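Local coordinates for YokD protein (Bacillus subtilis, PDB 2NYG) that binds coenzyme A, probably acts as an N-acetyltransferase and may contribute to antibiotic resistance, at residues V67-S72 with S180-H185; T32-S37 with G162-R167; P131-V136 with Y214-F219. All coordinates share one frame; numbering follows the deposited sequence.

Contact 1: residues V67-S72 with S180-H185; sequences VMPSQS and SSTCFH. With COA (coenzyme A), chain G.
Thr182 faces Pro69 and Gln71 where strand 65-69 of the central mixed sheet runs out into a loop, beside the coenzyme A pocket of this antibiotic N-acetyltransferase fold. Gln71 and Thr182 approach from opposite directions. The glutamine chain, extended beyond CG, carries its amide across from the loop, and NE2 stops 3.9 Å from Thr182 OG1. The same hydroxyl oxygen lies 4.0 Å from Pro69 CB. Thr182 has OG1 beside its backbone N (chi1 -61°), which turns the hydroxyl to these two residues. No direct hydrogen bond joins the segments; instead a water bridges the polar ends, held by Thr182 OG1 at 2.7 Å and taking a long, weak bond from Gln71 NE2 at 3.4 Å. The water also sits in the plane of the His185 imidazole, at its edge. ND1 of that ring is hydrogen-bonded to Glu188 OE1. Thr182 also touches Phe135 and His36, from the two strands that flank 65-69, and thus lies against the face of the sheet. Thr182 O accepts the backbone bond of His185 N at the start of helix 183-187, while Ser181 centres an inverse gamma turn. Just before that turn, Ser180 touches the cofactor: OG makes a weak hydrogen bond of 3.4 Å to O9P of the pantetheine arm.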
loop_
_atom_site.group_PDB
_atom_site.type_symbol
_atom_site.label_atom_id
_atom_site.label_comp_id
_atom_site.label_asym_id
_atom_site.label_seq_id
_atom_site.Cartn_x
_atom_site.Cartn_y
_atom_site.Cartn_z
ATOM N N VAL A 67 -7.264 12.877 -8.942
ATOM C CA VAL A 67 -8.166 11.801 -8.568
ATOM C C VAL A 67 -7.663 10.479 -9.146
ATOM O O VAL A 67 -7.037 10.447 -10.211
ATOM C CB VAL A 67 -9.610 12.062 -9.103
ATOM C CG1 VAL A 67 -10.531 10.931 -8.689
ATOM C CG2 VAL A 67 -10.137 13.385 -8.587
ATOM N N MET A 68 -7.930 9.393 -8.434
ATOM C CA MET A 68 -7.529 8.085 -8.895
ATOM C C MET A 68 -8.588 7.103 -8.481
ATOM O O MET A 68 -9.237 7.279 -7.458
ATOM C CB MET A 68 -6.202 7.653 -8.273
ATOM C CG MET A 68 -5.000 8.442 -8.710
ATOM S SD MET A 68 -3.469 7.743 -8.075
ATOM C CE MET A 68 -2.429 9.183 -7.965
ATOM N N PRO A 69 -8.778 6.047 -9.276
ATOM C CA PRO A 69 -9.770 5.029 -8.962
ATOM C C PRO A 69 -9.117 4.137 -7.924
ATOM O O PRO A 69 -7.945 3.805 -8.047
ATOM C CB PRO A 69 -9.977 4.344 -10.305
ATOM C CG PRO A 69 -8.622 4.372 -10.882
ATOM C CD PRO A 69 -8.141 5.771 -10.576
ATOM N N SER A 70 -9.852 3.768 -6.884
ATOM C CA SER A 70 -9.281 2.926 -5.835
ATOM C C SER A 70 -10.196 1.771 -5.486
ATOM O O SER A 70 -10.487 1.523 -4.318
ATOM C CB SER A 70 -9.011 3.762 -4.591
ATOM O OG SER A 70 -10.172 4.471 -4.203
ATOM N N GLN A 71 -10.627 1.063 -6.523
ATOM C CA GLN A 71 -11.524 -0.085 -6.429
ATOM C C GLN A 71 -11.046 -1.249 -5.565
ATOM O O GLN A 71 -9.864 -1.561 -5.510
ATOM C CB GLN A 71 -11.822 -0.603 -7.834
ATOM C CG GLN A 71 -12.492 0.419 -8.733
ATOM C CD GLN A 71 -12.496 -0.026 -10.173
ATOM O OE1 GLN A 71 -12.345 -1.213 -10.452
ATOM N NE2 GLN A 71 -12.676 0.914 -11.096
ATOM N N SER A 72 -12.001 -1.891 -4.908
ATOM C CA SER A 72 -11.755 -3.031 -4.044
ATOM C C SER A 72 -12.807 -4.085 -4.411
ATOM O O SER A 72 -13.608 -4.539 -3.577
ATOM C CB SER A 72 -11.891 -2.608 -2.579
ATOM O OG SER A 72 -13.100 -1.897 -2.362
ATOM N N SER A 180 -8.258 0.853 -19.408
ATOM C CA SER A 180 -8.241 1.256 -17.999
ATOM C C SER A 180 -8.960 2.556 -17.736
ATOM O O SER A 180 -9.024 2.978 -16.600
ATOM C CB SER A 180 -6.810 1.451 -17.495
ATOM O OG SER A 180 -6.001 0.302 -17.676
ATOM N N SER A 181 -9.471 3.209 -18.778
ATOM C CA SER A 181 -10.157 4.496 -18.615
ATOM C C SER A 181 -11.495 4.418 -17.928
ATOM O O SER A 181 -12.529 4.495 -18.572
ATOM C CB SER A 181 -10.372 5.191 -19.954
ATOM O OG SER A 181 -9.271 6.005 -20.273
ATOM N N THR A 182 -11.471 4.309 -16.610
ATOM C CA THR A 182 -12.688 4.222 -15.837
ATOM C C THR A 182 -13.789 5.207 -16.241
ATOM O O THR A 182 -14.964 4.897 -16.093
ATOM C CB THR A 182 -12.376 4.401 -14.345
ATOM O OG1 THR A 182 -11.494 3.362 -13.927
ATOM C CG2 THR A 182 -13.636 4.312 -13.521
ATOM N N CYS A 183 -13.428 6.382 -16.750
ATOM C CA CYS A 183 -14.444 7.364 -17.107
ATOM C C CYS A 183 -15.499 6.834 -18.082
ATOM O O CYS A 183 -16.667 7.227 -18.009
ATOM C CB CYS A 183 -13.800 8.628 -17.679
ATOM S SG CYS A 183 -12.944 8.378 -19.230
ATOM N N PHE A 184 -15.100 5.946 -18.990
ATOM C CA PHE A 184 -16.041 5.384 -19.954
ATOM C C PHE A 184 -17.255 4.707 -19.318
ATOM O O PHE A 184 -18.361 4.785 -19.860
ATOM C CB PHE A 184 -15.320 4.405 -20.873
ATOM C CG PHE A 184 -14.418 5.072 -21.862
ATOM C CD1 PHE A 184 -13.319 4.404 -22.382
ATOM C CD2 PHE A 184 -14.663 6.382 -22.268
ATOM C CE1 PHE A 184 -12.476 5.035 -23.290
ATOM C CE2 PHE A 184 -13.828 7.017 -23.171
ATOM C CZ PHE A 184 -12.734 6.345 -23.683
ATOM N N HIS A 185 -17.050 4.044 -18.180
ATOM C CA HIS A 185 -18.148 3.382 -17.501
ATOM C C HIS A 185 -19.321 4.343 -17.379
ATOM O O HIS A 185 -20.466 3.929 -17.504
ATOM C CB HIS A 185 -17.755 2.928 -16.089
ATOM C CG HIS A 185 -16.908 1.692 -16.040
ATOM N ND1 HIS A 185 -17.338 0.472 -16.512
ATOM C CD2 HIS A 185 -15.676 1.479 -15.516
ATOM C CE1 HIS A 185 -16.410 -0.440 -16.279
ATOM N NE2 HIS A 185 -15.391 0.146 -15.676
HETATM N N1A COA G . 10.517 2.373 -10.811
HETATM C C2A COA G . 9.816 1.612 -11.755
HETATM N N3A COA G . 9.185 0.455 -11.346
HETATM C C4A COA G . 9.244 0.050 -10.029
HETATM C C5A COA G . 9.931 0.787 -9.047
HETATM C C6A COA G . 10.583 1.963 -9.450
HETATM N N6A COA G . 11.252 2.700 -8.574
HETATM N N7A COA G . 9.805 0.136 -7.852
HETATM C C8A COA G . 9.053 -0.983 -8.069
HETATM N N9A COA G . 8.707 -1.030 -9.435
HETATM C C1B COA G . 7.920 -2.036 -10.187
HETATM C C2B COA G . 7.726 -3.433 -9.531
HETATM O O2B COA G . 8.911 -4.257 -9.516
HETATM C C3B COA G . 6.609 -4.027 -10.371
HETATM O O3B COA G . 7.308 -4.632 -11.502
HETATM P P3B COA G . 7.083 -6.158 -12.043
HETATM O O7A COA G . 5.980 -6.863 -11.215
HETATM O O8A COA G . 8.343 -6.963 -11.834
HETATM O O9A COA G . 6.743 -6.096 -13.510
HETATM C C4B COA G . 5.738 -2.806 -10.773
HETATM O O4B COA G . 6.598 -1.656 -10.613
HETATM C C5B COA G . 4.458 -2.603 -9.893
HETATM O O5B COA G . 3.783 -1.422 -10.422
HETATM P P1A COA G . 2.222 -1.456 -10.700
HETATM O O1A COA G . 1.750 -0.158 -11.268
HETATM O O2A COA G . 1.463 -1.802 -9.411
HETATM O O3A COA G . 2.099 -2.650 -11.680
HETATM P P2A COA G . 2.457 -2.644 -13.244
HETATM O O4A COA G . 3.509 -3.668 -13.477
HETATM O O5A COA G . 2.933 -1.289 -13.759
HETATM O O6A COA G . 0.980 -3.018 -13.821
HETATM C CBP COA G . -1.323 -1.973 -13.993
HETATM C CCP COA G . 0.158 -2.039 -14.469
HETATM C CDP COA G . -1.765 -3.326 -13.382
HETATM C CEP COA G . -1.407 -0.814 -12.974
HETATM C CAP COA G . -2.237 -1.812 -15.256
HETATM O OAP COA G . -1.373 -1.847 -16.416
HETATM C C9P COA G . -3.075 -0.511 -15.311
HETATM O O9P COA G . -2.825 0.298 -16.377
HETATM N N8P COA G . -3.997 -0.109 -14.397
HETATM C C7P COA G . -4.607 1.239 -14.443
HETATM C C6P COA G . -4.733 2.007 -13.119
HETATM O O HOH W 1 -12.044 0.776 -14.415
#

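Contact 2: residues T32-S37 with G162-R167. With COA (coenzyme A), chain G.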
loop_
_atom_site.group_PDB
_atom_site.type_symbol
_atom_site.label_atom_id
_atom_site.label_comp_id
_atom_site.label_asym_id
_atom_site.label_seq_id
_atom_site.Cartn_x
_atom_site.Cartn_y
_atom_site.Cartn_z
ATOM N N THR A 32 -7.643 19.477 -13.033
ATOM C CA THR A 32 -8.173 18.365 -12.251
ATOM C C THR A 32 -7.978 17.176 -13.160
ATOM O O THR A 32 -8.445 17.196 -14.298
ATOM C CB THR A 32 -9.654 18.509 -11.949
ATOM O OG1 THR A 32 -9.845 19.646 -11.108
ATOM C CG2 THR A 32 -10.161 17.275 -11.224
ATOM N N VAL A 33 -7.290 16.148 -12.681
ATOM C CA VAL A 33 -7.023 15.008 -13.539
ATOM C C VAL A 33 -7.188 13.624 -12.917
ATOM O O VAL A 33 -6.708 13.349 -11.816
ATOM C CB VAL A 33 -5.588 15.139 -14.147
ATOM C CG1 VAL A 33 -4.558 15.192 -13.045
ATOM C CG2 VAL A 33 -5.307 14.002 -15.100
ATOM N N LEU A 34 -7.882 12.759 -13.644
ATOM C CA LEU A 34 -8.077 11.380 -13.224
ATOM C C LEU A 34 -6.886 10.603 -13.806
ATOM O O LEU A 34 -6.652 10.630 -15.022
ATOM C CB LEU A 34 -9.387 10.830 -13.788
ATOM C CG LEU A 34 -9.818 9.429 -13.343
ATOM C CD1 LEU A 34 -10.035 9.406 -11.834
ATOM C CD2 LEU A 34 -11.089 9.047 -14.079
ATOM N N VAL A 35 -6.149 9.914 -12.934
ATOM C CA VAL A 35 -4.956 9.163 -13.326
ATOM C C VAL A 35 -5.048 7.639 -13.254
ATOM O O VAL A 35 -5.571 7.069 -12.297
ATOM C CB VAL A 35 -3.730 9.580 -12.460
ATOM C CG1 VAL A 35 -2.447 9.014 -13.046
ATOM C CG2 VAL A 35 -3.635 11.083 -12.377
ATOM N N HIS A 36 -4.497 6.996 -14.275
ATOM C CA HIS A 36 -4.437 5.551 -14.385
ATOM C C HIS A 36 -2.967 5.295 -14.692
ATOM O O HIS A 36 -2.469 5.619 -15.768
ATOM C CB HIS A 36 -5.331 5.108 -15.516
ATOM C CG HIS A 36 -6.741 5.582 -15.372
ATOM N ND1 HIS A 36 -7.612 5.048 -14.449
ATOM C CD2 HIS A 36 -7.424 6.556 -16.017
ATOM C CE1 HIS A 36 -8.770 5.672 -14.531
ATOM N NE2 HIS A 36 -8.682 6.591 -15.474
ATOM N N SER A 37 -2.268 4.708 -13.735
ATOM C CA SER A 37 -0.839 4.502 -13.890
ATOM C C SER A 37 -0.295 3.089 -13.892
ATOM O O SER A 37 -1.008 2.121 -13.664
ATOM C CB SER A 37 -0.120 5.295 -12.796
ATOM O OG SER A 37 -0.770 5.131 -11.543
ATOM N N GLY A 162 -19.557 11.609 -11.967
ATOM C CA GLY A 162 -20.573 12.609 -12.212
ATOM C C GLY A 162 -20.042 14.001 -11.936
ATOM O O GLY A 162 -20.535 14.982 -12.480
ATOM N N LYS A 163 -19.024 14.084 -11.090
ATOM C CA LYS A 163 -18.436 15.360 -10.736
ATOM C C LYS A 163 -17.255 15.671 -11.645
ATOM O O LYS A 163 -16.886 16.829 -11.822
ATOM C CB LYS A 163 -17.959 15.332 -9.290
ATOM C CG LYS A 163 -18.820 14.513 -8.357
ATOM C CD LYS A 163 -20.033 15.270 -7.859
ATOM C CE LYS A 163 -20.739 14.427 -6.814
ATOM N NZ LYS A 163 -21.887 15.116 -6.192
ATOM N N LEU A 164 -16.643 14.647 -12.218
ATOM C CA LEU A 164 -15.521 14.897 -13.102
ATOM C C LEU A 164 -16.043 15.255 -14.489
ATOM O O LEU A 164 -15.325 15.831 -15.308
ATOM C CB LEU A 164 -14.615 13.665 -13.186
ATOM C CG LEU A 164 -13.954 13.107 -11.918
ATOM C CD1 LEU A 164 -12.868 12.102 -12.308
ATOM C CD2 LEU A 164 -13.320 14.223 -11.133
ATOM N N TYR A 165 -17.299 14.914 -14.756
ATOM C CA TYR A 165 -17.875 15.206 -16.054
ATOM C C TYR A 165 -18.338 16.653 -16.177
ATOM O O TYR A 165 -18.124 17.282 -17.219
ATOM C CB TYR A 165 -19.046 14.269 -16.353
ATOM C CG TYR A 165 -19.744 14.590 -17.662
ATOM C CD1 TYR A 165 -19.191 14.206 -18.894
ATOM C CD2 TYR A 165 -20.935 15.318 -17.672
ATOM C CE1 TYR A 165 -19.810 14.545 -20.092
ATOM C CE2 TYR A 165 -21.555 15.655 -18.863
ATOM C CZ TYR A 165 -20.991 15.271 -20.064
ATOM O OH TYR A 165 -21.601 15.643 -21.229
ATOM N N ILE A 166 -18.959 17.180 -15.122
ATOM C CA ILE A 166 -19.463 18.554 -15.139
ATOM C C ILE A 166 -18.367 19.620 -15.216
ATOM O O ILE A 166 -18.425 20.518 -16.057
ATOM C CB ILE A 166 -20.349 18.840 -13.912
ATOM C CG1 ILE A 166 -19.620 18.414 -12.644
ATOM C CG2 ILE A 166 -21.680 18.119 -14.039
ATOM C CD1 ILE A 166 -20.486 18.461 -11.387
ATOM N N ARG A 167 -17.367 19.527 -14.349
ATOM C CA ARG A 167 -16.289 20.503 -14.367
ATOM C C ARG A 167 -15.061 19.999 -15.120
ATOM O O ARG A 167 -14.624 18.862 -14.953
ATOM C CB ARG A 167 -15.918 20.895 -12.945
HETATM N N1A COA G . 10.517 2.373 -10.811
HETATM C C2A COA G . 9.816 1.612 -11.755
HETATM N N3A COA G . 9.185 0.455 -11.346
HETATM C C4A COA G . 9.244 0.050 -10.029
HETATM C C5A COA G . 9.931 0.787 -9.047
HETATM C C6A COA G . 10.583 1.963 -9.450
HETATM N N6A COA G . 11.252 2.700 -8.574
HETATM N N7A COA G . 9.805 0.136 -7.852
HETATM C C8A COA G . 9.053 -0.983 -8.069
HETATM N N9A COA G . 8.707 -1.030 -9.435
HETATM C C1B COA G . 7.920 -2.036 -10.187
HETATM C C2B COA G . 7.726 -3.433 -9.531
HETATM O O2B COA G . 8.911 -4.257 -9.516
HETATM C C3B COA G . 6.609 -4.027 -10.371
HETATM O O3B COA G . 7.308 -4.632 -11.502
HETATM P P3B COA G . 7.083 -6.158 -12.043
HETATM O O7A COA G . 5.980 -6.863 -11.215
HETATM O O8A COA G . 8.343 -6.963 -11.834
HETATM O O9A COA G . 6.743 -6.096 -13.510
HETATM C C4B COA G . 5.738 -2.806 -10.773
HETATM O O4B COA G . 6.598 -1.656 -10.613
HETATM C C5B COA G . 4.458 -2.603 -9.893
HETATM O O5B COA G . 3.783 -1.422 -10.422
HETATM P P1A COA G . 2.222 -1.456 -10.700
HETATM O O1A COA G . 1.750 -0.158 -11.268
HETATM O O2A COA G . 1.463 -1.802 -9.411
HETATM O O3A COA G . 2.099 -2.650 -11.680
HETATM P P2A COA G . 2.457 -2.644 -13.244
HETATM O O4A COA G . 3.509 -3.668 -13.477
HETATM O O5A COA G . 2.933 -1.289 -13.759
HETATM O O6A COA G . 0.980 -3.018 -13.821
HETATM C CBP COA G . -1.323 -1.973 -13.993
HETATM C CCP COA G . 0.158 -2.039 -14.469
HETATM C CDP COA G . -1.765 -3.326 -13.382
HETATM C CEP COA G . -1.407 -0.814 -12.974
HETATM C CAP COA G . -2.237 -1.812 -15.256
HETATM O OAP COA G . -1.373 -1.847 -16.416
HETATM C C9P COA G . -3.075 -0.511 -15.311
HETATM O O9P COA G . -2.825 0.298 -16.377
HETATM N N8P COA G . -3.997 -0.109 -14.397
HETATM C C7P COA G . -4.607 1.239 -14.443
HETATM C C6P COA G . -4.733 2.007 -13.119
#
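Thr32 and Leu164 mark the closest approach of the backbones, their CA atoms 8.2 Å apart where the start of strand 32-37 passes helix 160-166, and no hydrogen bond links the two segments. Thr32 and Leu34, two apart on the strand, direct their side chains to the helix, whereas Val33 between them points away from it. From the helix a single side chain, that of Leu164, spans this gap, one branch to each strand residue. Its CD1 does most of the touching, 3.9 Å from Leu34 CD1 and 4.0 Å from Leu34 CD2, so one methyl of the helix rests against both methyls of the strand leucine. Its CD2 comes to Thr32 CG2 more loosely, at 4.4 Å. The two leucines cross at about a right angle. With CG of Leu34 opposite its backbone N (chi1 -175°), the isobutyl group stands out from the strand to meet the tip of Leu164. Leu252 of helix 252-268 packs on both leucines and extends this apolar layer.

The strand is flanked by strands 65-69 and 170-174; backbone hydrogen bonds join Val33 to Thr65 and Val67, and Leu34 to Tyr170 and Leu172. After the helix, Ser169 OG is hydrogen-bonded to the carbonyl oxygens of Leu164 and Arg167, just before the chain enters strand 170-174. At the far end of the strand, His36 CA is 3.8 Å from C6P of coenzyme A, and C6P lies at the edge of the imidazole, near its plane. The arrangement is helix-on-sheet packing of an alpha/beta fold: apolar side chains cover one face of a parallel inner strand, whose C-terminal end leads into the cofactor site.

Contact 3: residues P131-V136 with Y214-F219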
loop_
_atom_site.group_PDB
_atom_site.type_symbol
_atom_site.label_atom_id
_atom_site.label_comp_id
_atom_site.label_asym_id
_atom_site.label_seq_id
_atom_site.Cartn_x
_atom_site.Cartn_y
_atom_site.Cartn_z
ATOM N N PRO A 131 -17.922 0.482 -1.624
ATOM C CA PRO A 131 -17.192 -0.757 -1.331
ATOM C C PRO A 131 -16.458 -1.421 -2.496
ATOM O O PRO A 131 -15.539 -2.236 -2.287
ATOM C CB PRO A 131 -18.279 -1.644 -0.736
ATOM C CG PRO A 131 -19.481 -1.228 -1.505
ATOM C CD PRO A 131 -19.370 0.280 -1.462
ATOM N N ASN A 132 -16.849 -1.073 -3.721
ATOM C CA ASN A 132 -16.197 -1.648 -4.883
ATOM C C ASN A 132 -15.551 -0.632 -5.799
ATOM O O ASN A 132 -14.434 -0.825 -6.249
ATOM C CB ASN A 132 -17.183 -2.472 -5.709
ATOM C CG ASN A 132 -17.676 -3.704 -4.992
ATOM O OD1 ASN A 132 -17.052 -4.207 -4.055
ATOM N ND2 ASN A 132 -18.803 -4.220 -5.457
ATOM N N TYR A 133 -16.258 0.455 -6.078
ATOM C CA TYR A 133 -15.757 1.462 -6.999
ATOM C C TYR A 133 -15.444 2.811 -6.366
ATOM O O TYR A 133 -15.935 3.855 -6.804
ATOM C CB TYR A 133 -16.780 1.636 -8.110
ATOM C CG TYR A 133 -17.221 0.319 -8.719
ATOM C CD1 TYR A 133 -16.297 -0.528 -9.355
ATOM C CD2 TYR A 133 -18.565 -0.072 -8.690
ATOM C CE1 TYR A 133 -16.710 -1.726 -9.951
ATOM C CE2 TYR A 133 -18.980 -1.264 -9.285
ATOM C CZ TYR A 133 -18.047 -2.085 -9.912
ATOM O OH TYR A 133 -18.447 -3.263 -10.485
ATOM N N SER A 134 -14.623 2.791 -5.328
ATOM C CA SER A 134 -14.250 4.022 -4.654
ATOM C C SER A 134 -13.183 4.744 -5.450
ATOM O O SER A 134 -12.528 4.163 -6.312
ATOM C CB SER A 134 -13.716 3.730 -3.247
ATOM O OG SER A 134 -12.817 2.631 -3.261
ATOM N N PHE A 135 -13.045 6.031 -5.163
ATOM C CA PHE A 135 -12.038 6.871 -5.777
ATOM C C PHE A 135 -11.306 7.544 -4.627
ATOM O O PHE A 135 -11.762 7.531 -3.485
ATOM C CB PHE A 135 -12.685 7.931 -6.665
ATOM C CG PHE A 135 -13.219 7.395 -7.950
ATOM C CD1 PHE A 135 -12.442 7.409 -9.104
ATOM C CD2 PHE A 135 -14.512 6.885 -8.017
ATOM C CE1 PHE A 135 -12.950 6.928 -10.313
ATOM C CE2 PHE A 135 -15.029 6.401 -9.210
ATOM C CZ PHE A 135 -14.248 6.424 -10.364
ATOM N N VAL A 136 -10.156 8.113 -4.937
ATOM C CA VAL A 136 -9.358 8.821 -3.961
ATOM C C VAL A 136 -8.973 10.112 -4.643
ATOM O O VAL A 136 -8.710 10.130 -5.847
ATOM C CB VAL A 136 -8.101 8.043 -3.609
ATOM C CG1 VAL A 136 -8.432 6.911 -2.679
ATOM C CG2 VAL A 136 -7.486 7.505 -4.862
ATOM N N TYR A 214 -27.164 -4.687 -3.650
ATOM C CA TYR A 214 -27.510 -3.514 -4.425
ATOM C C TYR A 214 -27.503 -3.873 -5.910
ATOM O O TYR A 214 -26.964 -4.920 -6.317
ATOM C CB TYR A 214 -26.512 -2.385 -4.127
ATOM C CG TYR A 214 -25.067 -2.723 -4.439
ATOM C CD1 TYR A 214 -24.391 -2.073 -5.473
ATOM C CD2 TYR A 214 -24.387 -3.703 -3.720
ATOM C CE1 TYR A 214 -23.076 -2.388 -5.784
ATOM C CE2 TYR A 214 -23.068 -4.031 -4.024
ATOM C CZ TYR A 214 -22.420 -3.367 -5.059
ATOM O OH TYR A 214 -21.120 -3.675 -5.376
ATOM N N LYS A 215 -28.114 -3.009 -6.716
ATOM C CA LYS A 215 -28.178 -3.239 -8.148
ATOM C C LYS A 215 -27.045 -2.492 -8.832
ATOM O O LYS A 215 -26.612 -1.441 -8.360
ATOM C CB LYS A 215 -29.539 -2.796 -8.689
ATOM C CG LYS A 215 -30.701 -3.631 -8.146
ATOM C CD LYS A 215 -32.046 -3.212 -8.731
ATOM C CE LYS A 215 -33.164 -4.142 -8.263
ATOM N NZ LYS A 215 -32.831 -5.569 -8.526
ATOM N N GLU A 216 -26.567 -3.051 -9.939
ATOM C CA GLU A 216 -25.463 -2.469 -10.683
ATOM C C GLU A 216 -25.484 -2.906 -12.142
ATOM O O GLU A 216 -26.009 -3.965 -12.470
ATOM C CB GLU A 216 -24.146 -2.922 -10.057
ATOM C CG GLU A 216 -22.937 -2.256 -10.651
ATOM C CD GLU A 216 -22.927 -0.781 -10.346
ATOM O OE1 GLU A 216 -22.549 -0.419 -9.207
ATOM O OE2 GLU A 216 -23.318 0.007 -11.236
ATOM N N LEU A 217 -24.899 -2.105 -13.020
ATOM C CA LEU A 217 -24.843 -2.466 -14.429
ATOM C C LEU A 217 -23.750 -3.522 -14.677
ATOM O O LEU A 217 -22.726 -3.554 -13.984
ATOM C CB LEU A 217 -24.554 -1.228 -15.279
ATOM C CG LEU A 217 -25.595 -0.120 -15.204
ATOM C CD1 LEU A 217 -25.234 0.989 -16.169
ATOM C CD2 LEU A 217 -26.967 -0.705 -15.533
ATOM N N GLU A 218 -23.973 -4.402 -15.644
ATOM C CA GLU A 218 -22.971 -5.407 -15.959
ATOM C C GLU A 218 -22.136 -4.767 -17.050
ATOM O O GLU A 218 -22.428 -4.890 -18.234
ATOM C CB GLU A 218 -23.612 -6.704 -16.462
ATOM C CG GLU A 218 -22.577 -7.739 -16.819
ATOM C CD GLU A 218 -23.160 -9.091 -17.164
ATOM O OE1 GLU A 218 -23.940 -9.635 -16.354
ATOM O OE2 GLU A 218 -22.818 -9.620 -18.242
ATOM N N PHE A 219 -21.100 -4.065 -16.631
ATOM C CA PHE A 219 -20.230 -3.343 -17.541
ATOM C C PHE A 219 -19.637 -4.134 -18.680
ATOM O O PHE A 219 -19.490 -5.339 -18.600
ATOM C CB PHE A 219 -19.119 -2.688 -16.737
ATOM C CG PHE A 219 -19.628 -1.815 -15.631
ATOM C CD1 PHE A 219 -19.092 -1.899 -14.354
ATOM C CD2 PHE A 219 -20.652 -0.913 -15.866
ATOM C CE1 PHE A 219 -19.571 -1.101 -13.333
ATOM C CE2 PHE A 219 -21.135 -0.116 -14.857
ATOM C CZ PHE A 219 -20.594 -0.208 -13.586
HETATM O O HOH W 2 -20.209 -4.640 -12.258
#
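Tyr214, at the start of the second segment, approaches Asn132, though the contact of their ends is too short in the model to be reliable. CG of Tyr214 lies between backbone N and carbonyl carbon (chi1 59°), which swings the phenol off the strand toward Asn132; its OH is hydrogen-bonded to Arg199, and Glu216 OE1 lies in plane at the edge of its ring. Glu216 follows on the same side of the strand and brings OE1 to the ring edge of Tyr133 as well, 3.7 Å from CE2, with the carboxylate nearly perpendicular to the ring. Such an approach sets a negative oxygen against the C-H rim, probably mildly favourable. The other oxygen, OE2, is fixed by Tyr189 OH and by Leu217 N, 3.2 Å away. Leu217 then supplies its carbonyl: a water donates to Leu217 O and pairs with Tyr133 OH at 2.9 Å, tying the phenol to the strand end. Glu218 centres an inverse gamma turn and pairs with Lys195. The turn delivers Phe219, whose ring edge faces Tyr133 in an offset edge-to-face pair, centroids 5.8 Å apart and planes at 64°. Leu217 O sits 3.7 Å above the centre of one Phe219 face, and Asn132 CB likewise covers one face of Tyr133. Tyr133 thus packs against the end of strand 208-217 of the three-stranded antiparallel sheet, joining it to the loop before strand 135-139 of the central mixed sheet.

From the N terminus the chain lays down 32-37, 67-72 and 131-136 before any contact closes. Segment 162-167 then returns to 32-37 and closes contact 2, 180-185 returns to 67-72 for contact 1, and 214-219 returns to 131-136 for contact 3. Openings and closings follow the same order, so all three loops cross and none nests. The three first segments belong to neighbouring strands of one mixed sheet: backbone hydrogen bonds join Val67 to Val33 and Val35, and Met68 to Val136. Contacts 1 and 2 share the coenzyme A pocket, whereas contact 3 ties the separate antiparallel sheet to this core. Leu34 and Phe135 touch, joining contacts 2 and 3.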